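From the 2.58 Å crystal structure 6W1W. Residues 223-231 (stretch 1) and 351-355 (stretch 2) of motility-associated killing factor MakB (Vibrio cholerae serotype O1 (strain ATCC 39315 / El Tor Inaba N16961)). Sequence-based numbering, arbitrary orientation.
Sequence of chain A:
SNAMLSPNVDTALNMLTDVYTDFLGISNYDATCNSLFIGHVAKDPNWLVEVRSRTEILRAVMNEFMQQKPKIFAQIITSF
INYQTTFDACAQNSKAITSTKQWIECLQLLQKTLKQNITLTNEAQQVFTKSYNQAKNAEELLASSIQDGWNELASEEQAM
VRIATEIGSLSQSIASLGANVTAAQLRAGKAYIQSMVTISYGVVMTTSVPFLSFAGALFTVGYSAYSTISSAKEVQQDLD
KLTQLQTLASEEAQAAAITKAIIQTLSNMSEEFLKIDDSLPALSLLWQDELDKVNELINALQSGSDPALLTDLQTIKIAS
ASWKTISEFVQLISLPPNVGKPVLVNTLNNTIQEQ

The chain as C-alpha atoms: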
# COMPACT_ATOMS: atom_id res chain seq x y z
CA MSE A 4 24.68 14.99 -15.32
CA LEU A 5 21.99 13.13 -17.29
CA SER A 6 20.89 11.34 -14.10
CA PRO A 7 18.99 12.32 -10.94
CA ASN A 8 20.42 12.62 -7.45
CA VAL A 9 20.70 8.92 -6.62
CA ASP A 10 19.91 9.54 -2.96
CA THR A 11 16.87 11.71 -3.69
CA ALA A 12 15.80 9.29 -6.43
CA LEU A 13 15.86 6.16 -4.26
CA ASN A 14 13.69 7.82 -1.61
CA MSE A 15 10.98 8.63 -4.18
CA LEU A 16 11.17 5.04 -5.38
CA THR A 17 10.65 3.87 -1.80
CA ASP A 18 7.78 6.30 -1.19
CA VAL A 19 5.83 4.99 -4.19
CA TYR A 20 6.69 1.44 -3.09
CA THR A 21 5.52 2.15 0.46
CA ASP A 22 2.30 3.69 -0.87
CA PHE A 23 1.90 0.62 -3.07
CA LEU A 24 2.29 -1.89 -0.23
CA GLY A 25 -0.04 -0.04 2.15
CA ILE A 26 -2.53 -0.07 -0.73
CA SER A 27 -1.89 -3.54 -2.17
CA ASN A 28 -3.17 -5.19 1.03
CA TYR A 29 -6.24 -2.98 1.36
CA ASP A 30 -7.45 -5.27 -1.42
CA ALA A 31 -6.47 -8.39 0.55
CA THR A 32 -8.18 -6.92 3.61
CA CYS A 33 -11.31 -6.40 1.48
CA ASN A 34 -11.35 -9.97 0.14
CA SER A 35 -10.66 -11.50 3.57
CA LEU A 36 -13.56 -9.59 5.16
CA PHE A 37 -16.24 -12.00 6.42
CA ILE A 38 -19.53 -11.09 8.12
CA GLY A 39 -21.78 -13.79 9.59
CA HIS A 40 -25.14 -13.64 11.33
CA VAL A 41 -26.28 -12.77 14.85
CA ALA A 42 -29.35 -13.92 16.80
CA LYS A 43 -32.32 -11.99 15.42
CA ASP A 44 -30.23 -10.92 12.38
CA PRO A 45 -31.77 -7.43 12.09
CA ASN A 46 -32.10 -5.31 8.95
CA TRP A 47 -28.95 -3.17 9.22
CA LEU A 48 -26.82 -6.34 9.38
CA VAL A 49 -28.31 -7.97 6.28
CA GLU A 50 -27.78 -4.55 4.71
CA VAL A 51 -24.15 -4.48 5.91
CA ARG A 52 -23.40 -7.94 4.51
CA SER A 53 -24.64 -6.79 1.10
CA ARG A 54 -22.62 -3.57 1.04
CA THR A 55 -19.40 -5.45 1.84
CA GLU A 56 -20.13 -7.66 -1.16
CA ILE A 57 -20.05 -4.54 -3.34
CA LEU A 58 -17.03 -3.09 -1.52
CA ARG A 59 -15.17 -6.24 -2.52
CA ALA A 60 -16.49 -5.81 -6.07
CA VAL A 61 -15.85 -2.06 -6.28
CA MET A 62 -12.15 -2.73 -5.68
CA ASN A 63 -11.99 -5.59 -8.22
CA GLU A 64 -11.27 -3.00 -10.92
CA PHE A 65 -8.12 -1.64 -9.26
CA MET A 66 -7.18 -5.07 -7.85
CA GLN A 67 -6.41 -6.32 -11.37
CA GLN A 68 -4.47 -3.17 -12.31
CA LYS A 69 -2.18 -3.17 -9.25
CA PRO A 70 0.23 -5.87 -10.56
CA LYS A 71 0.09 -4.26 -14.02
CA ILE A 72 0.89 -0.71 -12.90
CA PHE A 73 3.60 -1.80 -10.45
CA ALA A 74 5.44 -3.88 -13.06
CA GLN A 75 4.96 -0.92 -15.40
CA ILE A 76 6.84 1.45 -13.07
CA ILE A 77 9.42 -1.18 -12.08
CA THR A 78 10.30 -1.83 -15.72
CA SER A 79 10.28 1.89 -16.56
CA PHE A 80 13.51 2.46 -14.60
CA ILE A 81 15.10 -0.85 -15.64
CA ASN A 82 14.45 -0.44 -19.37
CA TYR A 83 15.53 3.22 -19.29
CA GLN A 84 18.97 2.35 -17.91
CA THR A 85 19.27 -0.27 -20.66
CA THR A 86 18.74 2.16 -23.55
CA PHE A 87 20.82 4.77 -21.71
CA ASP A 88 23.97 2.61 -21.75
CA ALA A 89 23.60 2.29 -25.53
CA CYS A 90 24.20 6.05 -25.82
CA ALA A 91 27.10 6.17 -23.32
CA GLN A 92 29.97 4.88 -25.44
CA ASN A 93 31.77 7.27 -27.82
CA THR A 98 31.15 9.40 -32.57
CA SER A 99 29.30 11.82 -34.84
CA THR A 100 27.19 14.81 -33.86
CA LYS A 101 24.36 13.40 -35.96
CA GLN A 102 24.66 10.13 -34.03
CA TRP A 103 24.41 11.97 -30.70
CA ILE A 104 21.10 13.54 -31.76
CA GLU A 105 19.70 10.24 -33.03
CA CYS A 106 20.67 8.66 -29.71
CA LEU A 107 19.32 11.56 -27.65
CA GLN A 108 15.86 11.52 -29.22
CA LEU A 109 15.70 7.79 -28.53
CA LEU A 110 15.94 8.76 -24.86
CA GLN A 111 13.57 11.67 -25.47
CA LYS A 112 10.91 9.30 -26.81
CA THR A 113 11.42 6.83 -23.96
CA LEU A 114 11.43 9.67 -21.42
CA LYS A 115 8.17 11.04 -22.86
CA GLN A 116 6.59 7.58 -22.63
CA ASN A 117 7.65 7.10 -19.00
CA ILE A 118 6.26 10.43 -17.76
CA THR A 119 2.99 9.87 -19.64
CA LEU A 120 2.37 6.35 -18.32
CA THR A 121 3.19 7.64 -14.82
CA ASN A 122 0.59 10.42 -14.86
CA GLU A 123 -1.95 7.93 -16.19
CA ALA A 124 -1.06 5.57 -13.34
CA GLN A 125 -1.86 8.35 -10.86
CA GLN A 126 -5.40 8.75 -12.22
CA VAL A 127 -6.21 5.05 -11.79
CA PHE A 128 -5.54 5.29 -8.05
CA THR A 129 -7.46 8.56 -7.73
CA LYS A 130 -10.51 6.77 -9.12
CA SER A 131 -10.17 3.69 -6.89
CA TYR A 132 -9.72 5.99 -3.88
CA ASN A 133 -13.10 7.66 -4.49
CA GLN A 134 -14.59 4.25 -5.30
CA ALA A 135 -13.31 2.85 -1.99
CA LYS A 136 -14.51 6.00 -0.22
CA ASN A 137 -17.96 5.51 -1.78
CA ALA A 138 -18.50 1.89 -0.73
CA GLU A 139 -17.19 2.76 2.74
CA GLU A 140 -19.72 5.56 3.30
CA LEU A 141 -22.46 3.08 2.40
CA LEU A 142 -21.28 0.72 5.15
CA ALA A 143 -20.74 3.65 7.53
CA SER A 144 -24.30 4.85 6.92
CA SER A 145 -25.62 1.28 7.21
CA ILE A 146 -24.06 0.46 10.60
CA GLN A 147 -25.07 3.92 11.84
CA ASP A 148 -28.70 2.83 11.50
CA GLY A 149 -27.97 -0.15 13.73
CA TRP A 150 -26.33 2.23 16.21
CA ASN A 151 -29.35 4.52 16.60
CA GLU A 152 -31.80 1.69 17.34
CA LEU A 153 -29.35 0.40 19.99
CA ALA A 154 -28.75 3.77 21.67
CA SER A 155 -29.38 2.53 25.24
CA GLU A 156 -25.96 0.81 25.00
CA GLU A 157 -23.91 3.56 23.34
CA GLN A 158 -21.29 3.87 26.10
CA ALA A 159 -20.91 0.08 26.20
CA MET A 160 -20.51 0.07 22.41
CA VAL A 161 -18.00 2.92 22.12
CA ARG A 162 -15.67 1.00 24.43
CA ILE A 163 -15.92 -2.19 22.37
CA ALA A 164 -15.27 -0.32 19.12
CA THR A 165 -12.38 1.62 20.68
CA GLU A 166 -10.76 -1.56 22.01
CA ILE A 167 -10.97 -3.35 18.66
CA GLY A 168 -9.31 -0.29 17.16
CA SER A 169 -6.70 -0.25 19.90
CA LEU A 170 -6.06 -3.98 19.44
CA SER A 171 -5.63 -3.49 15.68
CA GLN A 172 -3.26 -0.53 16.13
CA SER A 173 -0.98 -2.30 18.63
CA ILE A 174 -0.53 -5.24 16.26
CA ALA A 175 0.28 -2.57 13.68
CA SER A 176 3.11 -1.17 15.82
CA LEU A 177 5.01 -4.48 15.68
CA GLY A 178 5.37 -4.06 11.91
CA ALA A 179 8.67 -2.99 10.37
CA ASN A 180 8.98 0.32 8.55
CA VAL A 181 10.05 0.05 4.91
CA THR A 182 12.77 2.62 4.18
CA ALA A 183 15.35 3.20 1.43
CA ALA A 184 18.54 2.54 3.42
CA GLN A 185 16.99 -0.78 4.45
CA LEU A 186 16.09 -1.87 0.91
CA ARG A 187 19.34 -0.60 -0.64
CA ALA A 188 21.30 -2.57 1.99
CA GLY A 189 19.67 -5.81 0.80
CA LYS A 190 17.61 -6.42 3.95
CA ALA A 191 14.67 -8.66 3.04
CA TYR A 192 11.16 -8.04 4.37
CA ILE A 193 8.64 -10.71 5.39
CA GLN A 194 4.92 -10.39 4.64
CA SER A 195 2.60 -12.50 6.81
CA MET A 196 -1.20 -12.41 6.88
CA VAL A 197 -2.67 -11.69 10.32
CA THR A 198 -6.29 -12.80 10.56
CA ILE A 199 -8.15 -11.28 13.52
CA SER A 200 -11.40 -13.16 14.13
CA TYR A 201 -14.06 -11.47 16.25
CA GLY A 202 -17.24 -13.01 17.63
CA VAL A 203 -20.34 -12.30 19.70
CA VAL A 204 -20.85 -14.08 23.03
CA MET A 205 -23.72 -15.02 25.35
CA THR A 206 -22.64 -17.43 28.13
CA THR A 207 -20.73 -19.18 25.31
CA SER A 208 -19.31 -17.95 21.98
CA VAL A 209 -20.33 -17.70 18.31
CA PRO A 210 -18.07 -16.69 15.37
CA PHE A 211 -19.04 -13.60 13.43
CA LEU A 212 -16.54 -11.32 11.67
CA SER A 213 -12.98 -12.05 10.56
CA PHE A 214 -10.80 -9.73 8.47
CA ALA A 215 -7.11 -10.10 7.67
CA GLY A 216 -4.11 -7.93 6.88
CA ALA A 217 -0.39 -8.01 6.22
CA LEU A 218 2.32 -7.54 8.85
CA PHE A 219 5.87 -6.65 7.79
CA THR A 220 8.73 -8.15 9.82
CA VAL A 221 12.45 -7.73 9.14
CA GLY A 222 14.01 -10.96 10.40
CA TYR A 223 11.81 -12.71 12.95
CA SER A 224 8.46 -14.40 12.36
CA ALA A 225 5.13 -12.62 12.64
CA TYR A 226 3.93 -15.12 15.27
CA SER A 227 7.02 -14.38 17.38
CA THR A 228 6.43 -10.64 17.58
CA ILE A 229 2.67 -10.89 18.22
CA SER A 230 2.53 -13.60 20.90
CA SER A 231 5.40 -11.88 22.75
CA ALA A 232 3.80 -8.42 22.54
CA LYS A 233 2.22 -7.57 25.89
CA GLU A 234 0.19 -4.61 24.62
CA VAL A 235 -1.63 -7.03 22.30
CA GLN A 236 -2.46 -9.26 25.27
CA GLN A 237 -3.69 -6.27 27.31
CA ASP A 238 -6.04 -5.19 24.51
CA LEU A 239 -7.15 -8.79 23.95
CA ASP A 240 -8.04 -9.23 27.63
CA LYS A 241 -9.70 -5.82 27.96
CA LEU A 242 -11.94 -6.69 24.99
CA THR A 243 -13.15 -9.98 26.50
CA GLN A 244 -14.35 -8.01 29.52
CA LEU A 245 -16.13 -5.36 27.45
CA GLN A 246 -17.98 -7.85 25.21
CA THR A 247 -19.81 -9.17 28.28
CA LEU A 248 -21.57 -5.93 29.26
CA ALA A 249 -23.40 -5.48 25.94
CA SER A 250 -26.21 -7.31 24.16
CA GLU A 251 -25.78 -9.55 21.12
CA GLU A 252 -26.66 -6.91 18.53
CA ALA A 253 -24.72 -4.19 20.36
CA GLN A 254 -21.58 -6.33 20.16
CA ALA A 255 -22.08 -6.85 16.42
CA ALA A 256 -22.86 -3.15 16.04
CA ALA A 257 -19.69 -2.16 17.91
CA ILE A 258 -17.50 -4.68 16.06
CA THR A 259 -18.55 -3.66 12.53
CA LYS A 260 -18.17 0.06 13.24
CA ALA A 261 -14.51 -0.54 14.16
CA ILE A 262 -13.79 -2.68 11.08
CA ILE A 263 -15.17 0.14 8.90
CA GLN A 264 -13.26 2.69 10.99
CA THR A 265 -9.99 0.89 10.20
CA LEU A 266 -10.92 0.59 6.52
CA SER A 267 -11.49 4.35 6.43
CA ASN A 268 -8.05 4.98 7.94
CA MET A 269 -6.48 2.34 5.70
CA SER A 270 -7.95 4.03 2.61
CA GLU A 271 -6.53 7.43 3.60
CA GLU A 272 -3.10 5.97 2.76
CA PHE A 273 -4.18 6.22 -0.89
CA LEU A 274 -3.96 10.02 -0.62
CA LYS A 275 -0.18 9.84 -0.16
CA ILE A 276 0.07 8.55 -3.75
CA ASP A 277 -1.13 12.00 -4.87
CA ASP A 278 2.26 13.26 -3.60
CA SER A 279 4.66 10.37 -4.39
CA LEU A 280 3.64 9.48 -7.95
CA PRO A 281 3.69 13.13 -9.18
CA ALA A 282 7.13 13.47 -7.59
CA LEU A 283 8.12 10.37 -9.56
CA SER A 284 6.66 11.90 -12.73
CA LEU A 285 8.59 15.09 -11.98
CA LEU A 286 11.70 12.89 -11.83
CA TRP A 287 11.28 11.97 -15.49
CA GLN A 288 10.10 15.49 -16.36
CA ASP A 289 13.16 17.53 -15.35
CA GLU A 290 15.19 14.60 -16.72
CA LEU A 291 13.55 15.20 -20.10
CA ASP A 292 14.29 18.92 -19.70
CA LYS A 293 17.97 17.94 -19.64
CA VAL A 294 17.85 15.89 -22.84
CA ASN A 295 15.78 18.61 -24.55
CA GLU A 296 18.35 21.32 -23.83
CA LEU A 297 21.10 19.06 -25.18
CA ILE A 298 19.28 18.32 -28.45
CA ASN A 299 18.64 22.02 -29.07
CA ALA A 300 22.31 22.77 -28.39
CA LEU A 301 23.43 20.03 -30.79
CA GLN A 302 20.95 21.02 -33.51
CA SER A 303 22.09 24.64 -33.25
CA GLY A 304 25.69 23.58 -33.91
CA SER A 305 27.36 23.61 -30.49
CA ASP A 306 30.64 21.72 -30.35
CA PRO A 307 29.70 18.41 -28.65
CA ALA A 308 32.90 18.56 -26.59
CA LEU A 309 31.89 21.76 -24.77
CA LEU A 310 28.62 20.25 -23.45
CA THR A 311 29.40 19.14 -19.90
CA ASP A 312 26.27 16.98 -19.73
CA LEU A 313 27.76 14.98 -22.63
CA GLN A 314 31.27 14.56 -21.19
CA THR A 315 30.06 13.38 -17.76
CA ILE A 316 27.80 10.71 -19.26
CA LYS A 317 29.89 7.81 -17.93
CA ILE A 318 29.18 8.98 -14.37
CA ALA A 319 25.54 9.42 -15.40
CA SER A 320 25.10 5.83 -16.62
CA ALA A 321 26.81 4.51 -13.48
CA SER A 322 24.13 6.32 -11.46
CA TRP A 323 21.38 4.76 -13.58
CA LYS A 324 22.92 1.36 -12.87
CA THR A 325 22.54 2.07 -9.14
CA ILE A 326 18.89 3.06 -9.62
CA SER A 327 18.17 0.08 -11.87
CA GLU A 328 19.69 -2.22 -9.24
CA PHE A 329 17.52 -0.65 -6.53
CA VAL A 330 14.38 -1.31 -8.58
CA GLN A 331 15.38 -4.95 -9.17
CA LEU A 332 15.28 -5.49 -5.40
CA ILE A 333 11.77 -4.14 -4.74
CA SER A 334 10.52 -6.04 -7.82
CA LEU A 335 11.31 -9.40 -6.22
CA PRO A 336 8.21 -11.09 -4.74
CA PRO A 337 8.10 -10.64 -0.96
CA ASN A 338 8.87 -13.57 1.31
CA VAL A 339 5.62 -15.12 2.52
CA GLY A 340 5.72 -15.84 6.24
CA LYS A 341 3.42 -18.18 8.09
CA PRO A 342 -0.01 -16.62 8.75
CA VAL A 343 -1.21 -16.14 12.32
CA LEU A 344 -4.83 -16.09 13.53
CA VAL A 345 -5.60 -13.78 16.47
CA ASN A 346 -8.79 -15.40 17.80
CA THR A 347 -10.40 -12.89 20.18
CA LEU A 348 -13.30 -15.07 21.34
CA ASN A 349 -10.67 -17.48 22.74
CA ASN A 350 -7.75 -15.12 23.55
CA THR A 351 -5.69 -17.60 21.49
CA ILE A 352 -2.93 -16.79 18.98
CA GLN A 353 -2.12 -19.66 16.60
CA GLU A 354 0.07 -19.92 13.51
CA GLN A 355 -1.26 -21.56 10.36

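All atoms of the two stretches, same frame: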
# COMPACT_ATOMS: atom_id res chain seq x y z
N TYR A 223 12.53 -11.72 12.17
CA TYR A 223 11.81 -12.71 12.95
C TYR A 223 10.48 -13.04 12.29
O TYR A 223 10.09 -12.46 11.28
CB TYR A 223 11.62 -12.22 14.39
CG TYR A 223 11.30 -10.75 14.53
CD1 TYR A 223 12.31 -9.80 14.60
CD2 TYR A 223 9.99 -10.32 14.61
CE1 TYR A 223 12.02 -8.46 14.74
CE2 TYR A 223 9.69 -8.98 14.76
CZ TYR A 223 10.71 -8.05 14.82
OH TYR A 223 10.41 -6.72 14.96
N SER A 224 9.76 -14.00 12.87
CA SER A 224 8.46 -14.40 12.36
C SER A 224 7.37 -13.50 12.92
O SER A 224 7.52 -12.87 13.96
CB SER A 224 8.16 -15.86 12.71
OG SER A 224 7.67 -15.99 14.03
N ALA A 225 6.25 -13.44 12.19
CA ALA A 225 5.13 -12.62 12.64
C ALA A 225 4.50 -13.19 13.91
O ALA A 225 4.08 -12.42 14.79
CB ALA A 225 4.09 -12.50 11.54
N TYR A 226 4.43 -14.52 14.03
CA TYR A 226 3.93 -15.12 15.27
C TYR A 226 4.79 -14.71 16.46
O TYR A 226 4.26 -14.41 17.54
CB TYR A 226 3.89 -16.64 15.14
CG TYR A 226 3.39 -17.35 16.38
CD1 TYR A 226 2.03 -17.39 16.67
CD2 TYR A 226 4.26 -17.97 17.25
CE1 TYR A 226 1.56 -18.04 17.80
CE2 TYR A 226 3.80 -18.63 18.39
CZ TYR A 226 2.45 -18.66 18.66
OH TYR A 226 1.99 -19.30 19.79
N SER A 227 6.11 -14.68 16.28
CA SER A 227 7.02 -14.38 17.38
C SER A 227 6.76 -12.99 17.95
O SER A 227 6.74 -12.81 19.18
CB SER A 227 8.47 -14.50 16.93
OG SER A 227 8.90 -15.85 16.87
N THR A 228 6.56 -12.00 17.09
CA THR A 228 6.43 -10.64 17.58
C THR A 228 5.05 -10.38 18.18
O THR A 228 4.91 -9.52 19.06
CB THR A 228 6.73 -9.65 16.44
OG1 THR A 228 6.87 -8.32 16.97
CG2 THR A 228 5.63 -9.67 15.38
N ILE A 229 4.03 -11.13 17.75
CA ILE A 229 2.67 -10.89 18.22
C ILE A 229 2.43 -11.57 19.56
O ILE A 229 1.93 -10.95 20.51
CB ILE A 229 1.64 -11.34 17.17
CG1 ILE A 229 1.76 -10.52 15.89
CG2 ILE A 229 0.22 -11.26 17.74
CD1 ILE A 229 0.86 -11.00 14.75
N SER A 230 2.75 -12.87 19.65
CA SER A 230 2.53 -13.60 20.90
C SER A 230 3.35 -13.02 22.05
O SER A 230 2.90 -13.05 23.20
CB SER A 230 2.84 -15.08 20.70
OG SER A 230 4.06 -15.26 20.00
N SER A 231 4.53 -12.48 21.75
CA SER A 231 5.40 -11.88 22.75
C SER A 231 5.14 -10.40 22.99
O SER A 231 5.83 -9.79 23.80
CB SER A 231 6.87 -12.07 22.35
OG SER A 231 7.47 -10.82 22.04
N THR A 351 -6.73 -16.73 22.02
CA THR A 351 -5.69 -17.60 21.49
C THR A 351 -5.02 -16.96 20.28
O THR A 351 -5.63 -16.18 19.55
CB THR A 351 -6.28 -18.96 21.11
OG1 THR A 351 -7.38 -18.77 20.21
CG2 THR A 351 -6.78 -19.68 22.34
N ILE A 352 -3.74 -17.30 20.08
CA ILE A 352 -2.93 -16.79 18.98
C ILE A 352 -2.21 -17.99 18.38
O ILE A 352 -1.19 -18.44 18.92
CB ILE A 352 -1.94 -15.70 19.42
CG1 ILE A 352 -2.68 -14.48 19.96
CG2 ILE A 352 -1.01 -15.31 18.27
CD1 ILE A 352 -1.77 -13.38 20.42
N GLN A 353 -2.72 -18.51 17.27
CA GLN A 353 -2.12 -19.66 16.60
C GLN A 353 -1.27 -19.19 15.43
O GLN A 353 -1.16 -18.00 15.13
CB GLN A 353 -3.19 -20.64 16.13
CG GLN A 353 -3.84 -21.46 17.22
CD GLN A 353 -5.18 -20.92 17.65
OE1 GLN A 353 -5.62 -19.87 17.17
NE2 GLN A 353 -5.85 -21.63 18.55
N GLU A 354 -0.67 -20.16 14.74
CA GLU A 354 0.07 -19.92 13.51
C GLU A 354 -0.31 -21.01 12.52
O GLU A 354 -0.13 -22.20 12.81
CB GLU A 354 1.58 -19.90 13.76
CG GLU A 354 2.40 -20.07 12.49
CD GLU A 354 3.90 -19.97 12.72
OE1 GLU A 354 4.39 -18.85 12.95
OE2 GLU A 354 4.58 -21.02 12.67
N GLN A 355 -0.87 -20.61 11.39
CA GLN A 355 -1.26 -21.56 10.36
C GLN A 355 -0.18 -21.67 9.28
O GLN A 355 0.93 -22.13 9.55
CB GLN A 355 -2.60 -21.17 9.73
CG GLN A 355 -3.82 -21.83 10.36
CD GLN A 355 -4.17 -21.27 11.73
OE1 GLN A 355 -3.90 -20.10 12.02
NE2 GLN A 355 -4.77 -22.10 12.58

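The most unusual feature here is that one aromatic residue supplies most of stretch 1's share of the contact while meeting the strand's backbone with its ring edge. Tyr 226 CE1 lies 3.0 Å from Ile 352 O, which sits near the ring plane, so the carbonyl faces the electropositive ring rim. The phenol adds a weak hydrogen bond, Tyr 226 OH to Ile 352 O at 3.4 Å.

With chi1 at t (-180°) the ring reaches the strand obliquely, and stretch 2 covers 89 Å² of Tyr 226. The helix, 225-230, and the strand run nearly antiparallel (169°), with axes 9.2 Å apart at closest approach; 275 Å² is buried, both sides summed.

Ile 352 supplies the strand's apolar part. Its CG2 lies 3.8 Å from Tyr 226 CE1, and its CD1, extended by an m,t rotamer, comes within 4.0 Å of Ile 229 CG2 and 4.3 Å of Ser 230 CA. Ile 229 is buried, which suits its aliphatic side chain.

Glu 354 also points toward the helix, its OE1 3.2 Å from Tyr 226 CB, but Gln 353, between Ile 352 and Glu 354 in sequence, points away, as its exposed amide suits.

Ser 224 caps the helix: its OG accepts from Ser 227 N at 3.0 Å (N-H...O angle 152°). Ser 230 OG donates to Tyr 226 O at 2.6 Å, using its proton within the helix.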